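Local coordinates for protein telomerase reverse transcriptase (Candida albicans SC5314, PDB 6ZDQ) that probably extends chromosome ends by reverse transcription, adding telomeric repeats copied from a template within the RNA subunit of telomerase, at residues A[601-612]-A[663-671]. Numbering follows the deposited sequence.
Sequences LENVLENMGSLL and PELLNCIKQ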
loop_
_atom_site.group_PDB
_atom_site.type_symbol
_atom_site.label_atom_id
_atom_site.label_comp_id
_atom_site.label_asym_id
_atom_site.label_seq_id
_atom_site.Cartn_x
_atom_site.Cartn_y
_atom_site.Cartn_z
ATOM N N LEU A 601 26.956 -20.964 -7.017
ATOM C CA LEU A 601 27.067 -19.575 -6.604
ATOM C C LEU A 601 26.317 -18.631 -7.529
ATOM O O LEU A 601 25.948 -17.533 -7.100
ATOM C CB LEU A 601 28.539 -19.149 -6.540
ATOM C CG LEU A 601 29.278 -19.414 -5.228
ATOM C CD1 LEU A 601 30.750 -19.062 -5.367
ATOM C CD2 LEU A 601 28.641 -18.622 -4.098
ATOM N N GLU A 602 26.080 -19.042 -8.777
ATOM C CA GLU A 602 25.392 -18.181 -9.733
ATOM C C GLU A 602 23.981 -17.850 -9.267
ATOM O O GLU A 602 23.520 -16.715 -9.422
ATOM C CB GLU A 602 25.369 -18.843 -11.109
ATOM C CG GLU A 602 26.746 -19.056 -11.712
ATOM C CD GLU A 602 26.691 -19.733 -13.067
ATOM O OE1 GLU A 602 25.618 -20.259 -13.428
ATOM O OE2 GLU A 602 27.722 -19.736 -13.773
ATOM N N ASN A 603 23.284 -18.824 -8.676
ATOM C CA ASN A 603 21.944 -18.579 -8.156
ATOM C C ASN A 603 21.940 -17.592 -6.994
ATOM O O ASN A 603 20.862 -17.161 -6.572
ATOM C CB ASN A 603 21.303 -19.900 -7.720
ATOM C CG ASN A 603 19.787 -19.821 -7.636
ATOM O OD1 ASN A 603 19.228 -19.466 -6.599
ATOM N ND2 ASN A 603 19.117 -20.159 -8.733
ATOM N N VAL A 604 23.109 -17.228 -6.473
ATOM C CA VAL A 604 23.231 -16.310 -5.349
ATOM C C VAL A 604 23.834 -14.975 -5.778
ATOM O O VAL A 604 23.272 -13.915 -5.500
ATOM C CB VAL A 604 24.055 -16.946 -4.206
ATOM C CG1 VAL A 604 24.264 -15.946 -3.084
ATOM C CG2 VAL A 604 23.368 -18.199 -3.691
ATOM N N LEU A 605 24.985 -15.010 -6.458
ATOM C CA LEU A 605 25.708 -13.774 -6.748
ATOM C C LEU A 605 24.917 -12.861 -7.679
ATOM O O LEU A 605 24.934 -11.636 -7.513
ATOM C CB LEU A 605 27.091 -14.089 -7.326
ATOM C CG LEU A 605 27.260 -15.044 -8.511
ATOM C CD1 LEU A 605 27.109 -14.333 -9.852
ATOM C CD2 LEU A 605 28.607 -15.747 -8.426
ATOM N N GLU A 606 24.216 -13.427 -8.662
ATOM C CA GLU A 606 23.370 -12.609 -9.519
ATOM C C GLU A 606 21.964 -12.439 -8.962
ATOM O O GLU A 606 21.214 -11.594 -9.463
ATOM C CB GLU A 606 23.310 -13.200 -10.933
ATOM C CG GLU A 606 22.395 -14.397 -11.089
ATOM C CD GLU A 606 22.809 -15.291 -12.244
ATOM O OE1 GLU A 606 23.984 -15.216 -12.662
ATOM O OE2 GLU A 606 21.961 -16.068 -12.734
ATOM N N ASN A 607 21.593 -13.214 -7.940
ATOM C CA ASN A 607 20.403 -12.885 -7.162
ATOM C C ASN A 607 20.682 -11.706 -6.238
ATOM O O ASN A 607 19.839 -10.813 -6.086
ATOM C CB ASN A 607 19.947 -14.104 -6.357
ATOM C CG ASN A 607 18.493 -14.013 -5.916
ATOM O OD1 ASN A 607 17.911 -14.996 -5.455
ATOM N ND2 ASN A 607 17.895 -12.836 -6.070
ATOM N N MET A 608 21.864 -11.689 -5.617
ATOM C CA MET A 608 22.282 -10.535 -4.828
ATOM C C MET A 608 22.589 -9.343 -5.725
ATOM O O MET A 608 22.316 -8.194 -5.357
ATOM C CB MET A 608 23.497 -10.903 -3.974
ATOM C CG MET A 608 24.096 -9.759 -3.160
ATOM S SD MET A 608 25.307 -8.765 -4.061
ATOM C CE MET A 608 26.430 -10.032 -4.642
ATOM N N GLY A 609 23.165 -9.599 -6.901
ATOM C CA GLY A 609 23.492 -8.513 -7.812
ATOM C C GLY A 609 22.276 -7.711 -8.235
ATOM O O GLY A 609 22.355 -6.492 -8.404
ATOM N N SER A 610 21.139 -8.386 -8.422
ATOM C CA SER A 610 19.907 -7.686 -8.773
ATOM C C SER A 610 19.536 -6.664 -7.704
ATOM O O SER A 610 19.294 -5.490 -8.007
ATOM C CB SER A 610 18.772 -8.690 -8.976
ATOM O OG SER A 610 17.529 -8.033 -9.146
ATOM N N LEU A 611 19.485 -7.096 -6.441
ATOM C CA LEU A 611 19.185 -6.170 -5.355
ATOM C C LEU A 611 20.280 -5.122 -5.199
ATOM O O LEU A 611 19.990 -3.943 -4.961
ATOM C CB LEU A 611 18.988 -6.940 -4.049
ATOM C CG LEU A 611 18.566 -6.104 -2.839
ATOM C CD1 LEU A 611 17.253 -5.389 -3.117
ATOM C CD2 LEU A 611 18.461 -6.967 -1.590
ATOM N N LEU A 612 21.544 -5.533 -5.323
ATOM C CA LEU A 612 22.650 -4.600 -5.131
ATOM C C LEU A 612 22.687 -3.547 -6.233
ATOM O O LEU A 612 22.766 -2.346 -5.951
ATOM C CB LEU A 612 23.977 -5.360 -5.064
ATOM C CG LEU A 612 25.228 -4.513 -4.807
ATOM C CD1 LEU A 612 25.109 -3.742 -3.500
ATOM C CD2 LEU A 612 26.476 -5.382 -4.809
ATOM N N PRO A 663 34.612 -15.705 -0.249
ATOM C CA PRO A 663 35.476 -14.757 -0.972
ATOM C C PRO A 663 34.987 -14.467 -2.378
ATOM O O PRO A 663 35.159 -13.344 -2.869
ATOM C CB PRO A 663 36.842 -15.457 -0.982
ATOM C CG PRO A 663 36.793 -16.406 0.158
ATOM C CD PRO A 663 35.376 -16.881 0.213
ATOM N N GLU A 664 34.381 -15.452 -3.044
ATOM C CA GLU A 664 33.831 -15.217 -4.375
ATOM C C GLU A 664 32.647 -14.259 -4.318
ATOM O O GLU A 664 32.492 -13.405 -5.199
ATOM C CB GLU A 664 33.423 -16.543 -5.019
ATOM C CG GLU A 664 34.580 -17.490 -5.342
ATOM C CD GLU A 664 35.113 -18.227 -4.121
ATOM O OE1 GLU A 664 35.621 -17.566 -3.191
ATOM O OE2 GLU A 664 35.021 -19.473 -4.093
ATOM N N LEU A 665 31.801 -14.390 -3.293
ATOM C CA LEU A 665 30.643 -13.508 -3.175
ATOM C C LEU A 665 31.065 -12.069 -2.913
ATOM O O LEU A 665 30.484 -11.134 -3.477
ATOM C CB LEU A 665 29.717 -14.003 -2.067
ATOM C CG LEU A 665 28.449 -13.175 -1.864
ATOM C CD1 LEU A 665 27.610 -13.173 -3.130
ATOM C CD2 LEU A 665 27.647 -13.703 -0.692
ATOM N N LEU A 666 32.068 -11.868 -2.055
ATOM C CA LEU A 666 32.573 -10.520 -1.822
ATOM C C LEU A 666 33.214 -9.948 -3.082
ATOM O O LEU A 666 33.034 -8.765 -3.394
ATOM C CB LEU A 666 33.568 -10.524 -0.663
ATOM C CG LEU A 666 34.185 -9.171 -0.306
ATOM C CD1 LEU A 666 33.103 -8.110 -0.175
ATOM C CD2 LEU A 666 34.990 -9.279 0.977
ATOM N N ASN A 667 33.966 -10.776 -3.814
ATOM C CA ASN A 667 34.558 -10.329 -5.072
ATOM C C ASN A 667 33.494 -9.839 -6.045
ATOM O O ASN A 667 33.736 -8.896 -6.806
ATOM C CB ASN A 667 35.375 -11.460 -5.698
ATOM C CG ASN A 667 36.187 -11.001 -6.894
ATOM O OD1 ASN A 667 36.631 -9.854 -6.954
ATOM N ND2 ASN A 667 36.383 -11.897 -7.854
ATOM N N CYS A 668 32.314 -10.463 -6.033
ATOM C CA CYS A 668 31.217 -9.988 -6.870
ATOM C C CYS A 668 30.705 -8.633 -6.395
ATOM O O CYS A 668 30.362 -7.772 -7.213
ATOM C CB CYS A 668 30.087 -11.017 -6.883
ATOM S SG CYS A 668 28.593 -10.479 -7.748
ATOM N N ILE A 669 30.636 -8.432 -5.076
ATOM C CA ILE A 669 30.164 -7.159 -4.533
ATOM C C ILE A 669 31.085 -6.022 -4.959
ATOM O O ILE A 669 30.629 -4.958 -5.392
ATOM C CB ILE A 669 30.047 -7.240 -3.000
ATOM C CG1 ILE A 669 29.026 -8.307 -2.598
ATOM C CG2 ILE A 669 29.671 -5.883 -2.424
ATOM C CD1 ILE A 669 28.869 -8.466 -1.102
ATOM N N LYS A 670 32.398 -6.229 -4.832
ATOM C CA LYS A 670 33.357 -5.183 -5.176
ATOM C C LYS A 670 33.265 -4.809 -6.651
ATOM O O LYS A 670 33.285 -3.624 -7.005
ATOM C CB LYS A 670 34.773 -5.636 -4.823
ATOM C CG LYS A 670 34.949 -6.021 -3.365
ATOM C CD LYS A 670 36.415 -6.199 -3.015
ATOM C CE LYS A 670 37.049 -7.343 -3.789
ATOM N NZ LYS A 670 38.489 -7.510 -3.442
ATOM N N GLN A 671 33.170 -5.811 -7.528
ATOM C CA GLN A 671 33.097 -5.538 -8.959
ATOM C C GLN A 671 31.857 -4.725 -9.306
ATOM O O GLN A 671 31.910 -3.830 -10.157
ATOM C CB GLN A 671 33.124 -6.849 -9.745
ATOM C CG GLN A 671 34.446 -7.593 -9.646
ATOM C CD GLN A 671 34.406 -8.947 -10.319
ATOM O OE1 GLN A 671 33.380 -9.353 -10.866
ATOM N NE2 GLN A 671 35.528 -9.658 -10.284
#
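Leu601 O accepts two backbone bonds, from Val604 N at 2.9 Å and Leu605 N at 2.8 Å, so that the residue whose side chain opens the contact with 663-671 is tied to the first turn that follows it. The Leu601 side chain lies at about a right angle to that of Glu664, with CD1 3.7 Å from Glu664 CB; the leucine thus meets the aliphatic base of the acid. Next to Glu664, Leu665 CD1 lies loosely against Val604 CG1 and the CA of Leu605. The middle of the interface belongs to Met608. Its CG stands anti to the backbone N (chi1 176°), and bends at chi2 and chi3 carry the terminal methyl among three side chains: Met608 CE is 3.7 Å from Leu665 CD1, 3.7 Å from Ile669 CG1 and 3.8 Å from Cys668 SG. The thiol sulfur also lies against Leu605 CB and Leu605 O, whose backbone bond comes from Gly609 N. At the far end, Leu612 CD2 rests 4.0 Å from Ile669 CG2, the two side chains again crossing near a right angle. Tyr652 of helix 634-656 touches both Leu601 and Leu665, while Thr648 of that helix and Tyr585 of helix 574-588 also touch Met608. The axes of 602-612 and 663-671 approach to 10.0 Å and run in the same general sense, inclined at 30°. Such apolar packing of helices, with helix 634-656 between them in sequence, is consistent with the all-helical C-terminal extension of telomerase, the counterpart of a polymerase thumb.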